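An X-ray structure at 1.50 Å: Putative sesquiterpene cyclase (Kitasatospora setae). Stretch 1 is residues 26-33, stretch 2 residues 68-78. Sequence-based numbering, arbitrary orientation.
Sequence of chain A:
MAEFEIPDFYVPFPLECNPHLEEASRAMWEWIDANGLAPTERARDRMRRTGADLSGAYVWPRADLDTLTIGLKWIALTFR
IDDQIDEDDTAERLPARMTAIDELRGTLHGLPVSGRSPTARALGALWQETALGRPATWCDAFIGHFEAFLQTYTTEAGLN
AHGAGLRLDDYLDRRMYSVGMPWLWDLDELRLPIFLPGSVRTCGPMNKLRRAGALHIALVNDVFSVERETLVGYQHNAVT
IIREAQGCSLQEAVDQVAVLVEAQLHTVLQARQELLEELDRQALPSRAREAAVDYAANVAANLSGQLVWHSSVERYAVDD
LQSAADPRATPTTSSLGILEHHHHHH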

# COMPACT_ATOMS: atom_id res chain seq x y z
N ARG A 26 -1.05 -19.00 -9.34
CA ARG A 26 -1.37 -20.40 -8.94
C ARG A 26 -0.88 -20.68 -7.51
O ARG A 26 -1.58 -21.35 -6.75
CB ARG A 26 -0.76 -21.41 -9.93
CG ARG A 26 -1.60 -21.65 -11.17
CD ARG A 26 -1.09 -22.87 -11.95
NE ARG A 26 0.32 -22.75 -12.33
CZ ARG A 26 0.77 -22.11 -13.43
NH1 ARG A 26 -0.08 -21.51 -14.27
NH2 ARG A 26 2.08 -22.06 -13.68
N ALA A 27 0.31 -20.17 -7.13
CA ALA A 27 0.80 -20.38 -5.77
C ALA A 27 -0.10 -19.63 -4.77
O ALA A 27 -0.37 -20.11 -3.69
CB ALA A 27 2.23 -19.94 -5.63
N MET A 28 -0.53 -18.43 -5.13
CA MET A 28 -1.45 -17.67 -4.27
C MET A 28 -2.73 -18.43 -3.99
O MET A 28 -3.15 -18.60 -2.83
CB MET A 28 -1.79 -16.35 -4.92
CG MET A 28 -2.70 -15.46 -4.10
SD MET A 28 -3.44 -14.06 -4.98
CE MET A 28 -4.56 -14.93 -6.13
N TRP A 29 -3.36 -18.92 -5.05
CA TRP A 29 -4.61 -19.66 -4.93
C TRP A 29 -4.47 -20.94 -4.14
O TRP A 29 -5.35 -21.33 -3.39
CB TRP A 29 -5.18 -19.95 -6.32
CG TRP A 29 -6.02 -18.90 -6.72
CD1 TRP A 29 -5.76 -17.96 -7.65
CD2 TRP A 29 -7.26 -18.55 -6.12
NE1 TRP A 29 -6.78 -17.06 -7.70
CE2 TRP A 29 -7.72 -17.41 -6.77
CE3 TRP A 29 -8.05 -19.13 -5.09
CZ2 TRP A 29 -8.95 -16.83 -6.47
CZ3 TRP A 29 -9.26 -18.55 -4.79
CH2 TRP A 29 -9.70 -17.41 -5.47
N GLU A 30 -3.37 -21.64 -4.34
CA GLU A 30 -3.04 -22.78 -3.52
C GLU A 30 -2.97 -22.45 -2.02
O GLU A 30 -3.48 -23.18 -1.16
CB GLU A 30 -1.74 -23.28 -4.06
CG GLU A 30 -1.03 -24.28 -3.24
CD GLU A 30 -0.65 -25.47 -4.07
OE1 GLU A 30 -0.27 -25.38 -5.29
OE2 GLU A 30 -0.79 -26.49 -3.45
N TRP A 31 -2.37 -21.30 -1.71
CA TRP A 31 -2.26 -20.88 -0.31
C TRP A 31 -3.65 -20.50 0.24
O TRP A 31 -4.02 -20.81 1.40
CB TRP A 31 -1.25 -19.73 -0.21
CG TRP A 31 -1.04 -19.22 1.17
CD1 TRP A 31 -0.18 -19.72 2.10
CD2 TRP A 31 -1.64 -18.08 1.76
NE1 TRP A 31 -0.24 -18.99 3.25
CE2 TRP A 31 -1.12 -17.96 3.06
CE3 TRP A 31 -2.56 -17.12 1.31
CZ2 TRP A 31 -1.51 -16.94 3.91
CZ3 TRP A 31 -2.92 -16.12 2.14
CH2 TRP A 31 -2.42 -16.03 3.42
N ILE A 32 -4.42 -19.81 -0.58
CA ILE A 32 -5.78 -19.44 -0.24
C ILE A 32 -6.60 -20.69 0.08
O ILE A 32 -7.31 -20.75 1.10
CB ILE A 32 -6.46 -18.67 -1.37
CG1 ILE A 32 -5.89 -17.24 -1.48
CG2 ILE A 32 -7.98 -18.63 -1.19
CD1 ILE A 32 -6.20 -16.57 -2.81
N ASP A 33 -6.47 -21.68 -0.80
CA ASP A 33 -7.20 -22.94 -0.65
C ASP A 33 -6.81 -23.63 0.64
O ASP A 33 -7.67 -23.97 1.41
CB ASP A 33 -6.91 -23.87 -1.83
CG ASP A 33 -7.62 -23.45 -3.12
OD1 ASP A 33 -8.56 -22.60 -3.08
OD2 ASP A 33 -7.22 -23.97 -4.19
N LEU A 68 7.37 -12.31 -5.40
CA LEU A 68 6.02 -12.04 -5.86
C LEU A 68 4.97 -12.91 -5.14
O LEU A 68 3.88 -12.44 -4.79
CB LEU A 68 5.92 -12.18 -7.38
CG LEU A 68 4.54 -11.89 -7.97
CD1 LEU A 68 4.04 -10.50 -7.68
CD2 LEU A 68 4.53 -12.15 -9.48
N THR A 69 5.30 -14.20 -4.99
CA THR A 69 4.36 -15.13 -4.41
C THR A 69 4.06 -14.74 -2.91
O THR A 69 2.88 -14.70 -2.56
CB THR A 69 4.94 -16.54 -4.47
OG1 THR A 69 5.09 -16.94 -5.85
CG2 THR A 69 4.03 -17.48 -3.76
N ILE A 70 5.07 -14.41 -2.14
CA ILE A 70 4.82 -13.97 -0.78
C ILE A 70 3.97 -12.70 -0.79
O ILE A 70 3.04 -12.55 -0.00
CB ILE A 70 6.11 -13.91 0.06
CG1 ILE A 70 6.93 -12.77 -0.22
CG2 ILE A 70 6.96 -15.13 -0.04
CD1 ILE A 70 8.29 -12.84 0.41
N GLY A 71 4.29 -11.76 -1.66
CA GLY A 71 3.48 -10.52 -1.74
C GLY A 71 2.01 -10.80 -2.07
O GLY A 71 1.09 -10.20 -1.49
N LEU A 72 1.76 -11.73 -2.99
CA LEU A 72 0.37 -12.05 -3.35
C LEU A 72 -0.38 -12.68 -2.15
O LEU A 72 -1.59 -12.47 -2.00
CB LEU A 72 0.30 -12.98 -4.54
CG LEU A 72 0.74 -12.48 -5.90
CD1 LEU A 72 0.29 -13.44 -6.99
CD2 LEU A 72 0.27 -11.08 -6.12
N LYS A 73 0.32 -13.48 -1.31
CA LYS A 73 -0.31 -14.01 -0.11
C LYS A 73 -0.78 -12.86 0.82
O LYS A 73 -1.89 -12.88 1.33
CB LYS A 73 0.65 -14.96 0.65
CG LYS A 73 0.96 -16.24 -0.16
CD LYS A 73 1.93 -17.13 0.58
CE LYS A 73 2.27 -18.34 -0.25
NZ LYS A 73 3.37 -19.15 0.40
N TRP A 74 0.09 -11.86 1.00
CA TRP A 74 -0.32 -10.68 1.79
C TRP A 74 -1.51 -9.95 1.19
O TRP A 74 -2.41 -9.51 1.93
CB TRP A 74 0.90 -9.77 2.02
CG TRP A 74 1.81 -10.25 3.05
CD1 TRP A 74 2.90 -11.00 2.86
CD2 TRP A 74 1.68 -10.08 4.46
NE1 TRP A 74 3.50 -11.31 4.07
CE2 TRP A 74 2.77 -10.73 5.07
CE3 TRP A 74 0.78 -9.38 5.27
CZ2 TRP A 74 2.92 -10.80 6.48
CZ3 TRP A 74 0.93 -9.43 6.63
CH2 TRP A 74 1.98 -10.12 7.24
N ILE A 75 -1.51 -9.75 -0.12
CA ILE A 75 -2.66 -9.08 -0.76
C ILE A 75 -3.95 -9.89 -0.63
O ILE A 75 -5.00 -9.35 -0.30
CB ILE A 75 -2.34 -8.72 -2.21
CG1 ILE A 75 -1.22 -7.66 -2.28
CG2 ILE A 75 -3.60 -8.26 -2.91
CD1 ILE A 75 -0.79 -7.32 -3.71
N ALA A 76 -3.86 -11.20 -0.84
CA ALA A 76 -5.06 -12.04 -0.68
C ALA A 76 -5.58 -12.01 0.74
O ALA A 76 -6.79 -11.93 0.96
CB ALA A 76 -4.73 -13.46 -1.09
N LEU A 77 -4.67 -12.11 1.70
CA LEU A 77 -5.08 -12.03 3.10
C LEU A 77 -5.76 -10.71 3.42
O LEU A 77 -6.76 -10.69 4.13
CB LEU A 77 -3.91 -12.30 4.00
CG LEU A 77 -4.17 -12.23 5.48
CD1 LEU A 77 -5.10 -13.31 6.00
CD2 LEU A 77 -2.81 -12.29 6.18
N THR A 78 -5.16 -9.60 2.96
CA THR A 78 -5.76 -8.29 3.25
C THR A 78 -7.11 -8.09 2.57
O THR A 78 -8.01 -7.48 3.17
CB THR A 78 -4.77 -7.12 3.01
OG1 THR A 78 -4.42 -7.05 1.66
CG2 THR A 78 -3.54 -7.31 3.80

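Two helical segments, each part of a longer helix, cross here with their N-to-C directions 46° apart and their axes 8.9 Å apart at closest approach. No hydrogen bond joins them: each backbone spends its amides on its own i to i-4 ladder, and the two stretches bury 424 Å² between them, both sides summed, largely through van der Waals contacts. The backbones come nearest at M28 and K73, whose CA atoms lie 5.7 Å apart; by I32 and A76 the CA-to-CA distance is 7.4 Å.

Along stretch 2, L68 takes no part, and the contact begins one residue later at T69. T69 CG2 meets CB of A27 at 3.6 Å, while its hydroxyl OG1 is hydrogen-bonded elsewhere in the structure. Threonine thus works here as a methyl group, and the CA-to-CB bond of A27 points toward stretch 2, so the pair meets methyl to methyl.

One turn on from T69, L72 directs its CA-to-CB bond toward stretch 1 and meets M28, whose SD sits 3.9 Å from CB of L72. M28 also lays its CG 3.8 Å from the backbone O of L72, a van der Waals contact with a carbonyl already occupied by the amide of A76.

K73 supplies the most distinctive pairing. Its chain is extended, with chi2 to chi4 all t, and runs across the indole of W31. K73 CD stands 3.6 Å from the centroid of the W31 five-membered ring, only 10° off the ring normal, a CH-pi contact over the face; K73 CE is 3.7 Å from W31 CD1. Lysine serves as a hydrocarbon arm here, its methylenes covering an aromatic face while NZ lies beyond them. The far side of the indole's benzene ring reaches the backbone as well, CZ3 of W31 lying 3.5 Å from O of K73.

W74 points away and I75 sideways, leaving the next contact to A76. A76 CB is shared by two partners, CD1 of I32 at 3.8 Å and SD of M28 at 4.1 Å, so one methyl meets the tip of I32 and the sulfur of M28. The CA-to-CB bond of I32 points sideways, but the end of its side chain comes nearer. L77 then closes the contact at the edge of the W31 ring, near its plane, with its CB 4.1 Å from CH2.

The rule to read is one of complementary sizes: A27 and A76 offer methyls to T69 and to M28 and I32, M28 lies against both L72 and A76, and W31 has K73 over one face and L77 at its edge.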